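Local coordinates for 6-pyruvoyl tetrahydrobiopterin synthase (Plasmodium vivax, PDB 3LX3), which is a zinc-binding member of the 6-pyruvoyl tetrahydropterin synthase family, forming a six-chain assembly with ligand pockets between subunits, at residues I20-F32 / V68-C82. Numbering follows the deposited sequence.
With XTN (2-amino-1,5-dihydropteridine-4,6-dione), chain C.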
loop_
_atom_site.group_PDB
_atom_site.type_symbol
_atom_site.label_atom_id
_atom_site.label_comp_id
_atom_site.label_asym_id
_atom_site.label_seq_id
_atom_site.Cartn_x
_atom_site.Cartn_y
_atom_site.Cartn_z
ATOM N N ILE A 20 25.688 -13.354 -6.067
ATOM C CA ILE A 20 24.640 -13.604 -5.082
ATOM C C ILE A 20 23.437 -12.740 -5.391
ATOM O O ILE A 20 23.562 -11.548 -5.747
ATOM C CB ILE A 20 25.113 -13.303 -3.630
ATOM C CG1 ILE A 20 26.255 -14.232 -3.225
ATOM C CG2 ILE A 20 23.931 -13.432 -2.618
ATOM C CD1 ILE A 20 27.106 -13.716 -2.066
ATOM N N ALA A 21 22.243 -13.313 -5.255
ATOM C CA ALA A 21 21.033 -12.517 -5.257
ATOM C C ALA A 21 20.142 -12.983 -4.123
ATOM O O ALA A 21 20.178 -14.154 -3.745
ATOM C CB ALA A 21 20.249 -12.561 -6.617
ATOM N N GLU A 22 19.342 -12.055 -3.619
ATOM C CA GLU A 22 18.321 -12.326 -2.597
ATOM C C GLU A 22 16.963 -12.199 -3.236
ATOM O O GLU A 22 16.650 -11.175 -3.800
ATOM C CB GLU A 22 18.461 -11.350 -1.458
ATOM C CG GLU A 22 17.480 -11.458 -0.360
ATOM C CD GLU A 22 17.772 -10.409 0.693
ATOM O OE1 GLU A 22 17.070 -9.370 0.738
ATOM O OE2 GLU A 22 18.730 -10.590 1.450
ATOM N N LEU A 23 16.145 -13.243 -3.129
ATOM C CA LEU A 23 14.809 -13.228 -3.680
ATOM C C LEU A 23 13.794 -13.033 -2.547
ATOM O O LEU A 23 13.975 -13.586 -1.436
ATOM C CB LEU A 23 14.498 -14.524 -4.390
ATOM C CG LEU A 23 15.386 -14.862 -5.563
ATOM C CD1 LEU A 23 14.856 -16.103 -6.268
ATOM C CD2 LEU A 23 15.615 -13.718 -6.543
ATOM N N LEU A 24 12.740 -12.286 -2.837
ATOM C CA LEU A 24 11.633 -12.052 -1.917
ATOM C C LEU A 24 10.342 -12.342 -2.623
ATOM O O LEU A 24 10.086 -11.778 -3.707
ATOM C CB LEU A 24 11.604 -10.598 -1.445
ATOM C CG LEU A 24 10.385 -10.173 -0.598
ATOM C CD1 LEU A 24 10.372 -10.891 0.741
ATOM C CD2 LEU A 24 10.466 -8.652 -0.409
ATOM N N VAL A 25 9.521 -13.185 -2.016
ATOM C CA VAL A 25 8.172 -13.346 -2.497
ATOM C C VAL A 25 7.193 -12.977 -1.353
ATOM O O VAL A 25 7.315 -13.431 -0.226
ATOM C CB VAL A 25 7.854 -14.772 -3.062
ATOM C CG1 VAL A 25 8.665 -15.020 -4.318
ATOM C CG2 VAL A 25 8.050 -15.866 -2.021
ATOM N N GLU A 26 6.240 -12.102 -1.704
ATOM C CA GLU A 26 5.294 -11.535 -0.769
ATOM C C GLU A 26 4.019 -11.187 -1.462
ATOM O O GLU A 26 4.007 -10.591 -2.520
ATOM C CB GLU A 26 5.886 -10.304 -0.058
ATOM C CG GLU A 26 5.896 -8.993 -0.796
ATOM C CD GLU A 26 6.769 -7.945 -0.086
ATOM O OE1 GLU A 26 6.842 -7.971 1.171
ATOM O OE2 GLU A 26 7.411 -7.128 -0.797
ATOM N N SER A 27 2.905 -11.506 -0.827
ATOM C CA SER A 27 1.612 -11.323 -1.479
ATOM C C SER A 27 0.506 -11.364 -0.460
ATOM O O SER A 27 0.552 -12.185 0.451
ATOM C CB SER A 27 1.352 -12.450 -2.483
ATOM O OG SER A 27 0.188 -12.121 -3.284
ATOM N N PRO A 28 -0.523 -10.520 -0.637
ATOM C CA PRO A 28 -1.709 -10.737 0.205
ATOM C C PRO A 28 -2.319 -12.155 0.046
ATOM O O PRO A 28 -3.103 -12.596 0.911
ATOM C CB PRO A 28 -2.685 -9.626 -0.248
ATOM C CG PRO A 28 -2.171 -9.134 -1.531
ATOM C CD PRO A 28 -0.685 -9.364 -1.547
ATOM N N LEU A 29 -1.958 -12.863 -1.018
ATOM C CA LEU A 29 -2.326 -14.279 -1.209
ATOM C C LEU A 29 -1.728 -15.301 -0.253
ATOM O O LEU A 29 -2.272 -16.383 -0.109
ATOM C CB LEU A 29 -1.864 -14.754 -2.568
ATOM C CG LEU A 29 -2.836 -15.003 -3.701
ATOM C CD1 LEU A 29 -1.994 -15.215 -4.975
ATOM C CD2 LEU A 29 -3.712 -16.230 -3.419
ATOM N N PHE A 30 -0.550 -15.006 0.292
ATOM C CA PHE A 30 0.207 -15.914 1.168
ATOM C C PHE A 30 -0.341 -15.602 2.556
ATOM O O PHE A 30 0.355 -15.058 3.455
ATOM C CB PHE A 30 1.709 -15.639 1.159
ATOM C CG PHE A 30 2.334 -15.674 -0.189
ATOM C CD1 PHE A 30 1.654 -16.199 -1.283
ATOM C CD2 PHE A 30 3.612 -15.171 -0.358
ATOM C CE1 PHE A 30 2.241 -16.214 -2.524
ATOM C CE2 PHE A 30 4.202 -15.182 -1.604
ATOM C CZ PHE A 30 3.504 -15.711 -2.681
ATOM N N SER A 31 -1.604 -15.940 2.701
ATOM C CA SER A 31 -2.384 -15.592 3.883
ATOM C C SER A 31 -3.012 -16.820 4.511
ATOM O O SER A 31 -3.353 -17.794 3.811
ATOM C CB SER A 31 -3.501 -14.606 3.528
ATOM O OG SER A 31 -4.379 -15.146 2.553
ATOM N N PHE A 32 -3.188 -16.764 5.819
ATOM C CA PHE A 32 -3.991 -17.753 6.533
ATOM C C PHE A 32 -4.847 -17.007 7.526
ATOM O O PHE A 32 -4.339 -16.321 8.408
ATOM C CB PHE A 32 -3.196 -18.910 7.179
ATOM C CG PHE A 32 -1.955 -18.532 7.963
ATOM C CD1 PHE A 32 -1.959 -18.560 9.359
ATOM C CD2 PHE A 32 -0.747 -18.230 7.318
ATOM C CE1 PHE A 32 -0.781 -18.309 10.068
ATOM C CE2 PHE A 32 0.363 -17.912 8.040
ATOM C CZ PHE A 32 0.350 -17.952 9.407
ATOM N N VAL A 68 18.141 -17.575 -9.277
ATOM C CA VAL A 68 18.616 -18.288 -8.085
ATOM C C VAL A 68 17.810 -19.592 -7.995
ATOM O O VAL A 68 18.371 -20.703 -7.975
ATOM C CB VAL A 68 18.535 -17.489 -6.802
ATOM C CG1 VAL A 68 19.030 -18.392 -5.624
ATOM C CG2 VAL A 68 19.430 -16.232 -6.927
ATOM N N ILE A 69 16.498 -19.427 -7.966
ATOM C CA ILE A 69 15.509 -20.520 -7.919
ATOM C C ILE A 69 14.224 -19.874 -8.476
ATOM O O ILE A 69 13.973 -18.668 -8.290
ATOM C CB ILE A 69 15.389 -21.124 -6.511
ATOM C CG1 ILE A 69 14.350 -22.240 -6.465
ATOM C CG2 ILE A 69 15.063 -20.048 -5.507
ATOM C CD1 ILE A 69 14.387 -22.990 -5.130
ATOM N N ASP A 70 13.452 -20.629 -9.236
ATOM C CA ASP A 70 12.250 -20.134 -9.873
ATOM C C ASP A 70 11.240 -19.602 -8.846
ATOM O O ASP A 70 10.763 -20.336 -7.968
ATOM C CB ASP A 70 11.632 -21.295 -10.675
ATOM C CG ASP A 70 10.487 -20.868 -11.566
ATOM O OD1 ASP A 70 9.934 -19.773 -11.445
ATOM O OD2 ASP A 70 10.139 -21.696 -12.436
ATOM N N PHE A 71 10.878 -18.322 -8.961
ATOM C CA PHE A 71 9.827 -17.736 -8.117
ATOM C C PHE A 71 8.558 -18.590 -8.084
ATOM O O PHE A 71 7.858 -18.641 -7.054
ATOM C CB PHE A 71 9.396 -16.342 -8.603
ATOM C CG PHE A 71 10.365 -15.198 -8.317
ATOM C CD1 PHE A 71 10.790 -14.872 -7.033
ATOM C CD2 PHE A 71 10.745 -14.363 -9.354
ATOM C CE1 PHE A 71 11.636 -13.766 -6.824
ATOM C CE2 PHE A 71 11.586 -13.262 -9.116
ATOM C CZ PHE A 71 12.012 -12.995 -7.857
ATOM N N SER A 72 8.192 -19.223 -9.208
ATOM C CA SER A 72 6.910 -19.964 -9.240
ATOM C C SER A 72 6.886 -21.146 -8.254
ATOM O O SER A 72 5.855 -21.459 -7.674
ATOM C CB SER A 72 6.629 -20.470 -10.653
ATOM O OG SER A 72 6.578 -19.388 -11.573
ATOM N N ILE A 73 8.038 -21.792 -8.062
ATOM C CA ILE A 73 8.168 -22.882 -7.098
ATOM C C ILE A 73 7.991 -22.327 -5.696
ATOM O O ILE A 73 7.270 -22.899 -4.866
ATOM C CB ILE A 73 9.572 -23.579 -7.216
ATOM C CG1 ILE A 73 9.740 -24.178 -8.607
ATOM C CG2 ILE A 73 9.735 -24.653 -6.146
ATOM C CD1 ILE A 73 11.178 -24.688 -8.888
ATOM N N LEU A 74 8.648 -21.200 -5.416
ATOM C CA LEU A 74 8.538 -20.558 -4.101
ATOM C C LEU A 74 7.096 -20.209 -3.792
ATOM O O LEU A 74 6.594 -20.499 -2.702
ATOM C CB LEU A 74 9.395 -19.287 -3.997
ATOM C CG LEU A 74 10.868 -19.485 -4.348
ATOM C CD1 LEU A 74 11.654 -18.192 -4.074
ATOM C CD2 LEU A 74 11.489 -20.697 -3.591
ATOM N N LYS A 75 6.413 -19.614 -4.758
ATOM C CA LYS A 75 5.051 -19.204 -4.545
ATOM C C LYS A 75 4.142 -20.404 -4.300
ATOM O O LYS A 75 3.264 -20.350 -3.437
ATOM C CB LYS A 75 4.552 -18.388 -5.716
ATOM C CG LYS A 75 5.188 -16.987 -5.821
ATOM C CD LYS A 75 4.565 -16.191 -6.967
ATOM C CE LYS A 75 4.744 -14.686 -6.791
ATOM N NZ LYS A 75 4.264 -13.901 -8.009
ATOM N N GLU A 76 4.340 -21.453 -5.094
ATOM C CA GLU A 76 3.510 -22.667 -4.992
ATOM C C GLU A 76 3.615 -23.248 -3.594
ATOM O O GLU A 76 2.600 -23.560 -2.970
ATOM C CB GLU A 76 3.937 -23.701 -6.032
ATOM C CG GLU A 76 3.195 -25.016 -5.951
ATOM C CD GLU A 76 3.718 -26.017 -6.954
ATOM O OE1 GLU A 76 3.984 -25.611 -8.107
ATOM O OE2 GLU A 76 3.871 -27.201 -6.582
ATOM N N LYS A 77 4.853 -23.344 -3.101
ATOM C CA LYS A 77 5.097 -23.958 -1.795
ATOM C C LYS A 77 4.649 -23.072 -0.638
ATOM O O LYS A 77 4.061 -23.594 0.327
ATOM C CB LYS A 77 6.545 -24.375 -1.630
ATOM C CG LYS A 77 6.994 -25.396 -2.674
ATOM C CD LYS A 77 6.107 -26.634 -2.749
ATOM C CE LYS A 77 6.630 -27.602 -3.809
ATOM N NZ LYS A 77 5.633 -28.677 -3.987
ATOM N N VAL A 78 4.848 -21.744 -0.721
ATOM C CA VAL A 78 4.288 -20.841 0.314
ATOM C C VAL A 78 2.751 -20.932 0.352
ATOM O O VAL A 78 2.158 -21.033 1.421
ATOM C CB VAL A 78 4.739 -19.367 0.143
ATOM C CG1 VAL A 78 4.016 -18.444 1.152
ATOM C CG2 VAL A 78 6.297 -19.256 0.265
ATOM N N ARG A 79 2.102 -20.928 -0.811
ATOM C CA ARG A 79 0.641 -21.042 -0.842
ATOM C C ARG A 79 0.196 -22.363 -0.210
ATOM O O ARG A 79 -0.777 -22.392 0.527
ATOM C CB ARG A 79 0.086 -20.941 -2.268
ATOM C CG ARG A 79 0.222 -19.566 -2.924
ATOM C CD ARG A 79 -0.387 -19.519 -4.349
ATOM N NE ARG A 79 -0.496 -20.836 -5.005
ATOM C CZ ARG A 79 0.190 -21.267 -6.076
ATOM N NH1 ARG A 79 1.116 -20.516 -6.709
ATOM N NH2 ARG A 79 -0.060 -22.499 -6.524
ATOM N N LYS A 80 0.893 -23.451 -0.515
ATOM C CA LYS A 80 0.547 -24.768 0.039
ATOM C C LYS A 80 0.577 -24.763 1.581
ATOM O O LYS A 80 -0.371 -25.234 2.241
ATOM C CB LYS A 80 1.499 -25.833 -0.507
ATOM C CG LYS A 80 1.178 -27.228 -0.003
ATOM C CD LYS A 80 2.079 -28.286 -0.632
ATOM C CE LYS A 80 1.578 -29.677 -0.240
ATOM N NZ LYS A 80 2.590 -30.737 -0.486
ATOM N N VAL A 81 1.655 -24.234 2.154
ATOM C CA VAL A 81 1.806 -24.173 3.625
ATOM C C VAL A 81 0.736 -23.288 4.208
ATOM O O VAL A 81 0.055 -23.669 5.159
ATOM C CB VAL A 81 3.202 -23.703 4.046
ATOM C CG1 VAL A 81 3.303 -23.480 5.558
ATOM C CG2 VAL A 81 4.217 -24.733 3.607
ATOM N N CYS A 82 0.541 -22.118 3.625
ATOM C CA CYS A 82 -0.548 -21.224 4.086
ATOM C C CYS A 82 -1.914 -21.879 4.059
ATOM O O CYS A 82 -2.702 -21.733 4.997
ATOM C CB CYS A 82 -0.613 -19.932 3.256
ATOM S SG CYS A 82 0.699 -18.768 3.512
HETATM N N1 XTN C . 12.062 -16.747 -11.149
HETATM C C2 XTN C . 13.122 -15.971 -10.845
HETATM N N2 XTN C . 13.990 -16.337 -9.884
HETATM N N3 XTN C . 13.376 -14.782 -11.575
HETATM C C4 XTN C . 12.541 -14.346 -12.532
HETATM O O4 XTN C . 12.799 -13.264 -13.113
HETATM N N5 XTN C . 10.528 -14.795 -13.760
HETATM C C6 XTN C . 9.464 -15.607 -14.036
HETATM O O6 XTN C . 8.662 -15.280 -14.914
HETATM C C7 XTN C . 9.300 -16.834 -13.322
HETATM N N8 XTN C . 10.194 -17.147 -12.381
HETATM C C4A XTN C . 11.428 -15.149 -12.796
HETATM C C8A XTN C . 11.220 -16.339 -12.101
#
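The carbonyl oxygen of I69 accepts a nearly straight hydrogen bond from N2 of XTN at 2.8 Å (166°), and CD1 of L23 lies against the same oxygen, 3.4 Å away. Strand 20-27 therefore meets the loop leading into helix 71-82 beside XTN. D70, the helix N-cap, accepts from S72 N through OD1, which also lies 2.8 Å from XTN N8. The F71 ring turns one face to XTN N2, while L23 CB and V25 CG1 reach the ring obliquely, CG1 coming within 3.5 Å of CD1. XTN is also hydrogen-bonded to T134 and E135 of a neighbouring subunit.

The axes of strand 20-27 and helix 71-82 approach to 9.3 Å and cross at -44°. V25 CG2 points at L74 and V78. Past the corner at residues 28-30, V78 CG1 sits over one face of the F30 ring, 3.5 Å from CG, with K75 CG at the ring edge. K75 NZ is hydrogen-bonded to S171 OG and Q172 OE1 of the neighbouring subunit. C82 SG meets the F32 ring at its edge. No hydrogen bond crosses between the segments, so the helix is held to the sheet chiefly by apolar packing, with polar groups concentrated at XTN.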